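Local coordinates for protein RNase NGR3 (Nicotiana glutinosa, PDB 1VD3) that probably cleaves RNA as a secreted endoribonuclease of the RNase T2 family and here holds 2'-UMP in its active-site pocket, at residues 11-16 and 185-190; 78-83 and 110-115; 123-128 and 176-181. All blocks are in the same frame, centred on the assembly; numbering follows the deposited sequence.

Contact 1: 11-16 and 185-190; sequences FYFVQQ and TDFIDC
Tyr12 with Cys190 and Phe13 with Phe187 form a small, buried, apolar contact between strand 10-16 and the segment 185-190, which holds the short, weakly bonded strand 187-188 and the loop after it. Strands 10-16 and 187-188 are not neighbours. Strand 171-181 runs between them in one antiparallel sheet. It bonds to both through its backbone, and no hydrogen bond joins 11-16 directly to 185-190. The CA atoms of Phe13 and Phe187 are accordingly 9.0 Å apart, and side chains make the contact, one pair on each side of the sheet. Tyr12 and Phe13 are consecutive strand residues and leave it in opposite directions.

On one face, Phe13 CD2 lies 4.1 Å from Phe187 CE2. The approach is at the edge of the Phe187 ring, near its plane, whereas it is oblique to the Phe13 ring. Phe13 CB points to the other segment, and with CG anti to the backbone N (chi1 174°) the ring carries CD2 on to Phe187. Phe187 starts off to one side and swings only its ring inward. Helix 109-123 covers this pair: its Phe119 packs edge-to-face with Phe187 and also touches Phe13.

This sheet is the core of the alpha+beta fold of the RNase T2 family, and its other face contributes Tyr12 to the nucleotide pocket. There Cys190 SG sits at the edge of the Tyr12 ring, 4.2 Å from CE2. Cys190 is tied to Cys179 of the middle strand by a disulfide, so the sulfur that meets the ring is covalently fixed. The Tyr12 CB leaves away from 185-190, and only the ring brings CE2 close. Its hydroxyl is hydrogen-bonded to Ile192 O, which holds the far end of the ring. The bound 2'-UMP touches this same tyrosine.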
loop_
_atom_site.group_PDB
_atom_site.type_symbol
_atom_site.label_atom_id
_atom_site.label_comp_id
_atom_site.label_asym_id
_atom_site.label_seq_id
_atom_site.Cartn_x
_atom_site.Cartn_y
_atom_site.Cartn_z
ATOM N N PHE A 11 2.457 12.427 -3.153
ATOM C CA PHE A 11 1.829 11.353 -2.392
ATOM C C PHE A 11 2.698 10.119 -2.408
ATOM O O PHE A 11 3.307 9.794 -3.421
ATOM C CB PHE A 11 0.519 10.857 -3.017
ATOM C CG PHE A 11 -0.627 11.800 -2.922
ATOM C CD1 PHE A 11 -0.945 12.628 -3.993
ATOM C CD2 PHE A 11 -1.463 11.781 -1.810
ATOM C CE1 PHE A 11 -2.090 13.420 -3.966
ATOM C CE2 PHE A 11 -2.612 12.572 -1.772
ATOM C CZ PHE A 11 -2.927 13.391 -2.853
ATOM N N TYR A 12 2.730 9.417 -1.285
ATOM C CA TYR A 12 3.393 8.131 -1.245
ATOM C C TYR A 12 2.165 7.231 -1.408
ATOM O O TYR A 12 1.202 7.375 -0.652
ATOM C CB TYR A 12 4.000 7.854 0.127
ATOM C CG TYR A 12 5.456 8.209 0.254
ATOM C CD1 TYR A 12 5.942 8.817 1.412
ATOM C CD2 TYR A 12 6.358 7.908 -0.766
ATOM C CE1 TYR A 12 7.291 9.112 1.549
ATOM C CE2 TYR A 12 7.711 8.201 -0.636
ATOM C CZ TYR A 12 8.167 8.803 0.526
ATOM O OH TYR A 12 9.507 9.093 0.662
ATOM N N PHE A 13 2.155 6.361 -2.414
ATOM C CA PHE A 13 1.043 5.429 -2.567
ATOM C C PHE A 13 1.648 4.128 -2.053
ATOM O O PHE A 13 2.586 3.579 -2.648
ATOM C CB PHE A 13 0.592 5.294 -4.028
ATOM C CG PHE A 13 -0.465 4.237 -4.234
ATOM C CD1 PHE A 13 -1.625 4.232 -3.457
ATOM C CD2 PHE A 13 -0.296 3.243 -5.190
ATOM C CE1 PHE A 13 -2.598 3.252 -3.632
ATOM C CE2 PHE A 13 -1.266 2.255 -5.374
ATOM C CZ PHE A 13 -2.418 2.261 -4.592
ATOM N N VAL A 14 1.127 3.662 -0.926
ATOM C CA VAL A 14 1.644 2.478 -0.261
ATOM C C VAL A 14 0.743 1.257 -0.365
ATOM O O VAL A 14 -0.421 1.286 0.042
ATOM C CB VAL A 14 1.891 2.773 1.242
ATOM C CG1 VAL A 14 2.705 1.649 1.875
ATOM C CG2 VAL A 14 2.591 4.130 1.404
ATOM N N GLN A 15 1.303 0.187 -0.912
ATOM C CA GLN A 15 0.589 -1.065 -1.057
ATOM C C GLN A 15 1.341 -2.093 -0.233
ATOM O O GLN A 15 2.528 -1.921 0.060
ATOM C CB GLN A 15 0.574 -1.512 -2.519
ATOM C CG GLN A 15 -0.173 -0.568 -3.447
ATOM C CD GLN A 15 -0.167 -1.055 -4.879
ATOM O OE1 GLN A 15 -0.858 -2.016 -5.224
ATOM N NE2 GLN A 15 0.628 -0.403 -5.720
ATOM N N GLN A 16 0.662 -3.158 0.162
ATOM C CA GLN A 16 1.366 -4.181 0.905
ATOM C C GLN A 16 0.988 -5.569 0.439
ATOM O O GLN A 16 -0.024 -5.762 -0.243
ATOM C CB GLN A 16 1.140 -4.045 2.411
ATOM C CG GLN A 16 -0.229 -4.379 2.927
ATOM C CD GLN A 16 -0.199 -4.660 4.428
ATOM O OE1 GLN A 16 0.530 -4.008 5.181
ATOM N NE2 GLN A 16 -0.994 -5.623 4.865
ATOM N N THR A 185 -2.871 12.853 -10.325
ATOM C CA THR A 185 -3.106 12.569 -11.734
ATOM C C THR A 185 -2.343 11.347 -12.234
ATOM O O THR A 185 -2.899 10.520 -12.958
ATOM C CB THR A 185 -2.741 13.781 -12.606
ATOM O OG1 THR A 185 -3.640 14.860 -12.318
ATOM C CG2 THR A 185 -2.837 13.427 -14.087
ATOM N N ASP A 186 -1.078 11.225 -11.848
ATOM C CA ASP A 186 -0.286 10.090 -12.300
ATOM C C ASP A 186 0.930 9.801 -11.420
ATOM O O ASP A 186 1.263 10.568 -10.514
ATOM C CB ASP A 186 0.153 10.339 -13.748
ATOM C CG ASP A 186 0.940 9.183 -14.337
ATOM O OD1 ASP A 186 0.546 8.015 -14.124
ATOM O OD2 ASP A 186 1.950 9.448 -15.026
ATOM N N PHE A 187 1.580 8.677 -11.685
ATOM C CA PHE A 187 2.773 8.294 -10.944
ATOM C C PHE A 187 3.894 9.221 -11.383
ATOM O O PHE A 187 3.932 9.660 -12.533
ATOM C CB PHE A 187 3.166 6.847 -11.257
ATOM C CG PHE A 187 2.253 5.815 -10.650
ATOM C CD1 PHE A 187 1.564 4.911 -11.459
ATOM C CD2 PHE A 187 2.097 5.732 -9.269
ATOM C CE1 PHE A 187 0.735 3.938 -10.899
ATOM C CE2 PHE A 187 1.269 4.762 -8.699
ATOM C CZ PHE A 187 0.588 3.866 -9.518
ATOM N N ILE A 188 4.803 9.516 -10.463
ATOM C CA ILE A 188 5.944 10.376 -10.747
ATOM C C ILE A 188 7.160 9.737 -10.103
ATOM O O ILE A 188 7.030 8.772 -9.351
ATOM C CB ILE A 188 5.772 11.776 -10.127
ATOM C CG1 ILE A 188 5.524 11.647 -8.622
ATOM C CG2 ILE A 188 4.637 12.511 -10.804
ATOM C CD1 ILE A 188 5.624 12.955 -7.865
ATOM N N ASP A 189 8.345 10.256 -10.402
ATOM C CA ASP A 189 9.542 9.720 -9.772
ATOM C C ASP A 189 9.513 10.267 -8.349
ATOM O O ASP A 189 9.211 11.445 -8.136
ATOM C CB ASP A 189 10.810 10.199 -10.491
ATOM C CG ASP A 189 10.911 9.674 -11.916
ATOM O OD1 ASP A 189 10.728 8.459 -12.120
ATOM O OD2 ASP A 189 11.184 10.479 -12.833
ATOM N N CYS A 190 9.794 9.418 -7.370
ATOM C CA CYS A 190 9.789 9.873 -5.989
ATOM C C CYS A 190 10.896 10.902 -5.774
ATOM O O CYS A 190 12.038 10.686 -6.182
ATOM C CB CYS A 190 10.010 8.703 -5.033
ATOM S SG CYS A 190 8.577 7.617 -4.747
#

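Contact 2: 78-83 and 110-115; sequences KNWPSL and RAYFQA
Trp80 meets Phe113 and Tyr112 in a buried aromatic cluster of the RNase T2 fold. The cluster joins the exit of helix 73-79 to helix 109-123. Trp80 is the first residue to leave the helical path, and its indole reaches across to the other helix with CG anti to the backbone N (chi1 -162°). The cluster adjoins the probable catalytic region: Trp80 touches Glu97 and Tyr112 touches His101, both predicted active-site residues.

The main ring contact is with Phe113. Its CD2 lies 3.5 Å from Trp80 CZ3, and its CE2 sits over one face of the indole. The six-membered ring of Trp80 and the Phe113 ring are oblique, their planes at 44° and their centroids 5.3 Å apart. The second apolar contact is at the indole edge, where Tyr112 CE2 comes within 4.1 Å of Trp80 CH2.

The polar ends are bonded outside these segments. Trp80 NE1 makes a weak hydrogen bond to His43 O, and Tyr112 OH binds Leu45 O, both on strand 41-48. Trp94 of helix 91-102 meets Trp80 edge-to-face and gives its NE1 to Trp80 O. Replacing Trp80 by an alanine would probably open a gap beside Phe113 CD2 and CE2, leaving that ring freer to turn, and would also remove the weak indole bond to His43 O.

Within helix 109-123, Tyr112 CD2 stands 3.9 Å above the plane of the Phe113 ring, over its centre.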
loop_
_atom_site.group_PDB
_atom_site.type_symbol
_atom_site.label_atom_id
_atom_site.label_comp_id
_atom_site.label_asym_id
_atom_site.label_seq_id
_atom_site.Cartn_x
_atom_site.Cartn_y
_atom_site.Cartn_z
ATOM N N LYS A 78 -11.995 -5.867 -0.443
ATOM C CA LYS A 78 -11.077 -6.802 -1.083
ATOM C C LYS A 78 -9.730 -6.216 -1.498
ATOM O O LYS A 78 -8.739 -6.938 -1.552
ATOM C CB LYS A 78 -11.742 -7.447 -2.301
ATOM C CG LYS A 78 -12.844 -8.437 -1.946
ATOM C CD LYS A 78 -13.218 -9.299 -3.137
ATOM C CE LYS A 78 -14.280 -10.326 -2.765
ATOM N NZ LYS A 78 -14.586 -11.248 -3.899
ATOM N N ASN A 79 -9.688 -4.920 -1.789
ATOM C CA ASN A 79 -8.439 -4.296 -2.217
ATOM C C ASN A 79 -7.791 -3.400 -1.169
ATOM O O ASN A 79 -6.663 -2.936 -1.360
ATOM C CB ASN A 79 -8.658 -3.484 -3.499
ATOM C CG ASN A 79 -9.074 -4.349 -4.675
ATOM O OD1 ASN A 79 -8.566 -5.455 -4.861
ATOM N ND2 ASN A 79 -9.993 -3.838 -5.483
ATOM N N TRP A 80 -8.503 -3.162 -0.070
ATOM C CA TRP A 80 -7.999 -2.317 1.010
ATOM C C TRP A 80 -8.474 -2.881 2.348
ATOM O O TRP A 80 -9.036 -2.165 3.183
ATOM C CB TRP A 80 -8.533 -0.896 0.842
ATOM C CG TRP A 80 -7.775 0.144 1.608
ATOM C CD1 TRP A 80 -7.058 -0.035 2.758
ATOM C CD2 TRP A 80 -7.673 1.533 1.280
ATOM N NE1 TRP A 80 -6.511 1.165 3.164
ATOM C CE2 TRP A 80 -6.876 2.141 2.276
ATOM C CE3 TRP A 80 -8.181 2.325 0.240
ATOM C CZ2 TRP A 80 -6.575 3.509 2.262
ATOM C CZ3 TRP A 80 -7.882 3.686 0.227
ATOM C CH2 TRP A 80 -7.085 4.262 1.234
ATOM N N PRO A 81 -8.243 -4.179 2.578
ATOM C CA PRO A 81 -8.667 -4.817 3.823
ATOM C C PRO A 81 -7.841 -4.437 5.042
ATOM O O PRO A 81 -6.718 -3.946 4.924
ATOM C CB PRO A 81 -8.518 -6.294 3.499
ATOM C CG PRO A 81 -7.254 -6.296 2.690
ATOM C CD PRO A 81 -7.471 -5.124 1.747
ATOM N N SER A 82 -8.419 -4.647 6.219
ATOM C CA SER A 82 -7.705 -4.409 7.462
ATOM C C SER A 82 -7.328 -5.802 7.945
ATOM O O SER A 82 -8.185 -6.676 8.049
ATOM C CB SER A 82 -8.596 -3.739 8.504
ATOM O OG SER A 82 -7.919 -3.682 9.747
ATOM N N LEU A 83 -6.049 -6.020 8.224
ATOM C CA LEU A 83 -5.594 -7.323 8.689
ATOM C C LEU A 83 -5.347 -7.310 10.191
ATOM O O LEU A 83 -4.850 -8.280 10.757
ATOM C CB LEU A 83 -4.312 -7.722 7.959
ATOM C CG LEU A 83 -4.420 -7.806 6.434
ATOM C CD1 LEU A 83 -3.080 -8.244 5.846
ATOM C CD2 LEU A 83 -5.521 -8.778 6.053
ATOM N N ARG A 110 -14.667 10.814 -1.706
ATOM C CA ARG A 110 -14.793 9.796 -2.738
ATOM C C ARG A 110 -13.606 9.803 -3.705
ATOM O O ARG A 110 -13.153 8.748 -4.153
ATOM C CB ARG A 110 -16.104 9.973 -3.510
ATOM C CG ARG A 110 -16.390 8.829 -4.461
ATOM C CD ARG A 110 -17.695 9.033 -5.223
ATOM N NE ARG A 110 -17.882 7.975 -6.211
ATOM C CZ ARG A 110 -18.447 6.797 -5.962
ATOM N NH1 ARG A 110 -18.902 6.504 -4.747
ATOM N NH2 ARG A 110 -18.542 5.901 -6.935
ATOM N N ALA A 111 -13.097 10.993 -4.013
ATOM C CA ALA A 111 -11.971 11.127 -4.933
ATOM C C ALA A 111 -10.729 10.486 -4.337
ATOM O O ALA A 111 -9.928 9.882 -5.052
ATOM C CB ALA A 111 -11.704 12.605 -5.230
ATOM N N TYR A 112 -10.577 10.630 -3.023
ATOM C CA TYR A 112 -9.437 10.065 -2.306
ATOM C C TYR A 112 -9.435 8.542 -2.410
ATOM O O TYR A 112 -8.431 7.926 -2.767
ATOM C CB TYR A 112 -9.491 10.470 -0.825
ATOM C CG TYR A 112 -8.355 9.913 0.010
ATOM C CD1 TYR A 112 -7.061 10.432 -0.094
ATOM C CD2 TYR A 112 -8.570 8.852 0.884
ATOM C CE1 TYR A 112 -6.009 9.902 0.656
ATOM C CE2 TYR A 112 -7.531 8.313 1.635
ATOM C CZ TYR A 112 -6.253 8.840 1.513
ATOM O OH TYR A 112 -5.227 8.290 2.239
ATOM N N PHE A 113 -10.560 7.924 -2.082
ATOM C CA PHE A 113 -10.612 6.471 -2.154
ATOM C C PHE A 113 -10.569 5.939 -3.586
ATOM O O PHE A 113 -9.941 4.913 -3.853
ATOM C CB PHE A 113 -11.836 5.956 -1.394
ATOM C CG PHE A 113 -11.696 6.080 0.093
ATOM C CD1 PHE A 113 -12.177 7.197 0.766
ATOM C CD2 PHE A 113 -11.016 5.104 0.818
ATOM C CE1 PHE A 113 -11.977 7.341 2.146
ATOM C CE2 PHE A 113 -10.811 5.239 2.193
ATOM C CZ PHE A 113 -11.294 6.362 2.856
ATOM N N GLN A 114 -11.204 6.650 -4.514
ATOM C CA GLN A 114 -11.201 6.218 -5.909
ATOM C C GLN A 114 -9.773 6.285 -6.452
ATOM O O GLN A 114 -9.339 5.410 -7.191
ATOM C CB GLN A 114 -12.112 7.115 -6.747
ATOM C CG GLN A 114 -12.277 6.640 -8.178
ATOM C CD GLN A 114 -13.088 5.363 -8.271
ATOM O OE1 GLN A 114 -14.267 5.337 -7.919
ATOM N NE2 GLN A 114 -12.459 4.292 -8.744
ATOM N N ALA A 115 -9.049 7.330 -6.072
ATOM C CA ALA A 115 -7.668 7.496 -6.504
ATOM C C ALA A 115 -6.840 6.291 -6.063
ATOM O O ALA A 115 -6.107 5.713 -6.858
ATOM C CB ALA A 115 -7.083 8.778 -5.911
#

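Contact 3: 123-128 and 176-181; sequences SNLLEN and VYLCVD
Leu125 and Val176 meet tip to tip where the start of helix 125-131 packs against strand 171-181, a helix-on-sheet contact within the alpha+beta fold. Leu125 CB points toward the strand but stops short of it, and so does CG. CG lies anti to the carbonyl carbon (chi1 -58°), and from there the two methyls reach the strand. CD1 takes the end of Val176: it is 3.9 Å from Val176 CB, and both valine methyls, CG1 and CG2, lie almost as near. CD2 branches the other way, toward Leu178 CD1, at a looser 4.4 Å. Ile151 of helix 144-155 touches both Leu125 and Val176, so that helix also borders this apolar patch.

Asn124 has a positive phi (37°) and breaks the path between helices 109-123 and 125-131. Ser123, just before this break, also faces the strand. Its hydroxyl is hydrogen-bonded to Gln15 NE2 of strand 10-16 and to backbone carbonyls of its own helix. Its carbon meets the leucine instead: Ser123 CB lies 3.8 Å from Leu178 CD1, the same methyl that Leu125 CD2 approaches.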
loop_
_atom_site.group_PDB
_atom_site.type_symbol
_atom_site.label_atom_id
_atom_site.label_comp_id
_atom_site.label_asym_id
_atom_site.label_seq_id
_atom_site.Cartn_x
_atom_site.Cartn_y
_atom_site.Cartn_z
ATOM N N SER A 123 -0.884 0.418 -11.118
ATOM C CA SER A 123 0.433 -0.106 -10.771
ATOM C C SER A 123 0.538 -1.588 -11.112
ATOM O O SER A 123 1.626 -2.086 -11.375
ATOM C CB SER A 123 0.747 0.138 -9.292
ATOM O OG SER A 123 -0.129 -0.577 -8.446
ATOM N N ASN A 124 -0.594 -2.287 -11.081
ATOM C CA ASN A 124 -0.653 -3.701 -11.461
ATOM C C ASN A 124 0.591 -4.483 -11.024
ATOM O O ASN A 124 1.218 -5.171 -11.834
ATOM C CB ASN A 124 -0.809 -3.757 -12.988
ATOM C CG ASN A 124 -1.365 -5.072 -13.482
ATOM O OD1 ASN A 124 -2.319 -5.609 -12.920
ATOM N ND2 ASN A 124 -0.785 -5.588 -14.562
ATOM N N LEU A 125 0.932 -4.396 -9.742
ATOM C CA LEU A 125 2.129 -5.052 -9.217
ATOM C C LEU A 125 2.230 -6.564 -9.407
ATOM O O LEU A 125 3.254 -7.066 -9.871
ATOM C CB LEU A 125 2.296 -4.730 -7.729
ATOM C CG LEU A 125 2.403 -3.254 -7.325
ATOM C CD1 LEU A 125 2.644 -3.171 -5.827
ATOM C CD2 LEU A 125 3.536 -2.571 -8.084
ATOM N N LEU A 126 1.183 -7.286 -9.028
ATOM C CA LEU A 126 1.182 -8.743 -9.141
ATOM C C LEU A 126 1.498 -9.207 -10.557
ATOM O O LEU A 126 2.363 -10.061 -10.766
ATOM C CB LEU A 126 -0.176 -9.301 -8.709
ATOM C CG LEU A 126 -0.287 -10.820 -8.546
ATOM C CD1 LEU A 126 0.642 -11.289 -7.434
ATOM C CD2 LEU A 126 -1.728 -11.191 -8.221
ATOM N N GLU A 127 0.794 -8.636 -11.528
ATOM C CA GLU A 127 0.987 -8.992 -12.928
ATOM C C GLU A 127 2.325 -8.522 -13.494
ATOM O O GLU A 127 2.918 -9.191 -14.344
ATOM C CB GLU A 127 -0.162 -8.433 -13.763
ATOM C CG GLU A 127 -1.525 -8.963 -13.343
ATOM C CD GLU A 127 -1.632 -10.471 -13.483
ATOM O OE1 GLU A 127 -1.506 -10.968 -14.623
ATOM O OE2 GLU A 127 -1.840 -11.156 -12.457
ATOM N N ASN A 128 2.807 -7.371 -13.039
ATOM C CA ASN A 128 4.091 -6.893 -13.531
ATOM C C ASN A 128 5.185 -7.856 -13.088
ATOM O O ASN A 128 6.154 -8.090 -13.814
ATOM C CB ASN A 128 4.386 -5.482 -13.015
ATOM C CG ASN A 128 3.712 -4.410 -13.847
ATOM O OD1 ASN A 128 3.736 -4.461 -15.078
ATOM N ND2 ASN A 128 3.117 -3.423 -13.181
ATOM N N VAL A 176 5.223 -1.843 -0.797
ATOM C CA VAL A 176 5.786 -1.230 -1.990
ATOM C C VAL A 176 5.330 0.214 -2.062
ATOM O O VAL A 176 4.131 0.497 -2.045
ATOM C CB VAL A 176 5.325 -1.962 -3.270
ATOM C CG1 VAL A 176 5.907 -1.272 -4.500
ATOM C CG2 VAL A 176 5.773 -3.419 -3.221
ATOM N N TYR A 177 6.296 1.122 -2.133
ATOM C CA TYR A 177 6.000 2.546 -2.204
ATOM C C TYR A 177 6.236 3.097 -3.600
ATOM O O TYR A 177 7.283 2.862 -4.195
ATOM C CB TYR A 177 6.893 3.341 -1.239
ATOM C CG TYR A 177 6.690 3.064 0.235
ATOM C CD1 TYR A 177 6.942 1.804 0.765
ATOM C CD2 TYR A 177 6.312 4.088 1.111
ATOM C CE1 TYR A 177 6.832 1.558 2.128
ATOM C CE2 TYR A 177 6.202 3.855 2.481
ATOM C CZ TYR A 177 6.465 2.585 2.982
ATOM O OH TYR A 177 6.371 2.329 4.334
ATOM N N LEU A 178 5.259 3.840 -4.103
ATOM C CA LEU A 178 5.358 4.500 -5.400
ATOM C C LEU A 178 4.893 5.926 -5.133
ATOM O O LEU A 178 4.148 6.163 -4.183
ATOM C CB LEU A 178 4.446 3.828 -6.433
ATOM C CG LEU A 178 4.930 2.475 -6.971
ATOM C CD1 LEU A 178 3.847 1.841 -7.822
ATOM C CD2 LEU A 178 6.201 2.677 -7.789
ATOM N N CYS A 179 5.336 6.880 -5.943
ATOM C CA CYS A 179 4.926 8.261 -5.741
ATOM C C CYS A 179 3.939 8.730 -6.791
ATOM O O CYS A 179 4.010 8.321 -7.948
ATOM C CB CYS A 179 6.153 9.177 -5.702
ATOM S SG CYS A 179 7.097 8.881 -4.177
ATOM N N VAL A 180 2.999 9.566 -6.357
ATOM C CA VAL A 180 1.970 10.121 -7.228
ATOM C C VAL A 180 2.033 11.639 -7.077
ATOM O O VAL A 180 2.292 12.142 -5.981
ATOM C CB VAL A 180 0.566 9.608 -6.808
ATOM C CG1 VAL A 180 -0.519 10.287 -7.628
ATOM C CG2 VAL A 180 0.498 8.097 -6.987
ATOM N N ASP A 181 1.807 12.376 -8.162
ATOM C CA ASP A 181 1.868 13.834 -8.072
ATOM C C ASP A 181 0.768 14.386 -7.174
ATOM O O ASP A 181 -0.251 13.732 -6.940
ATOM C CB ASP A 181 1.772 14.479 -9.455
ATOM C CG ASP A 181 0.355 14.559 -9.957
ATOM O OD1 ASP A 181 -0.213 13.509 -10.316
ATOM O OD2 ASP A 181 -0.192 15.681 -9.983
#

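Overall arrangement
All three contacts are buried, with no surface contact among them. None has a hydrogen bond directly between its two segments. Contacts 1 and 3 both involve the same sheet and have centres about 7 Å apart. Strand 171-181 serves both, and a disulfide ties them. Contact 3 is mainly aliphatic and packs a helix on this sheet, whereas contact 1 pairs aromatic rings with each other and with a sulfur. Contact 2 is centred about 14 Å from contact 1 and 15 Å from contact 3. It is wholly aromatic and joins the loop after helix 73-79 to helix 109-123. That helix relates all three: it carries half of contact 2, covers the phenylalanine pair of contact 1 and ends in contact 3.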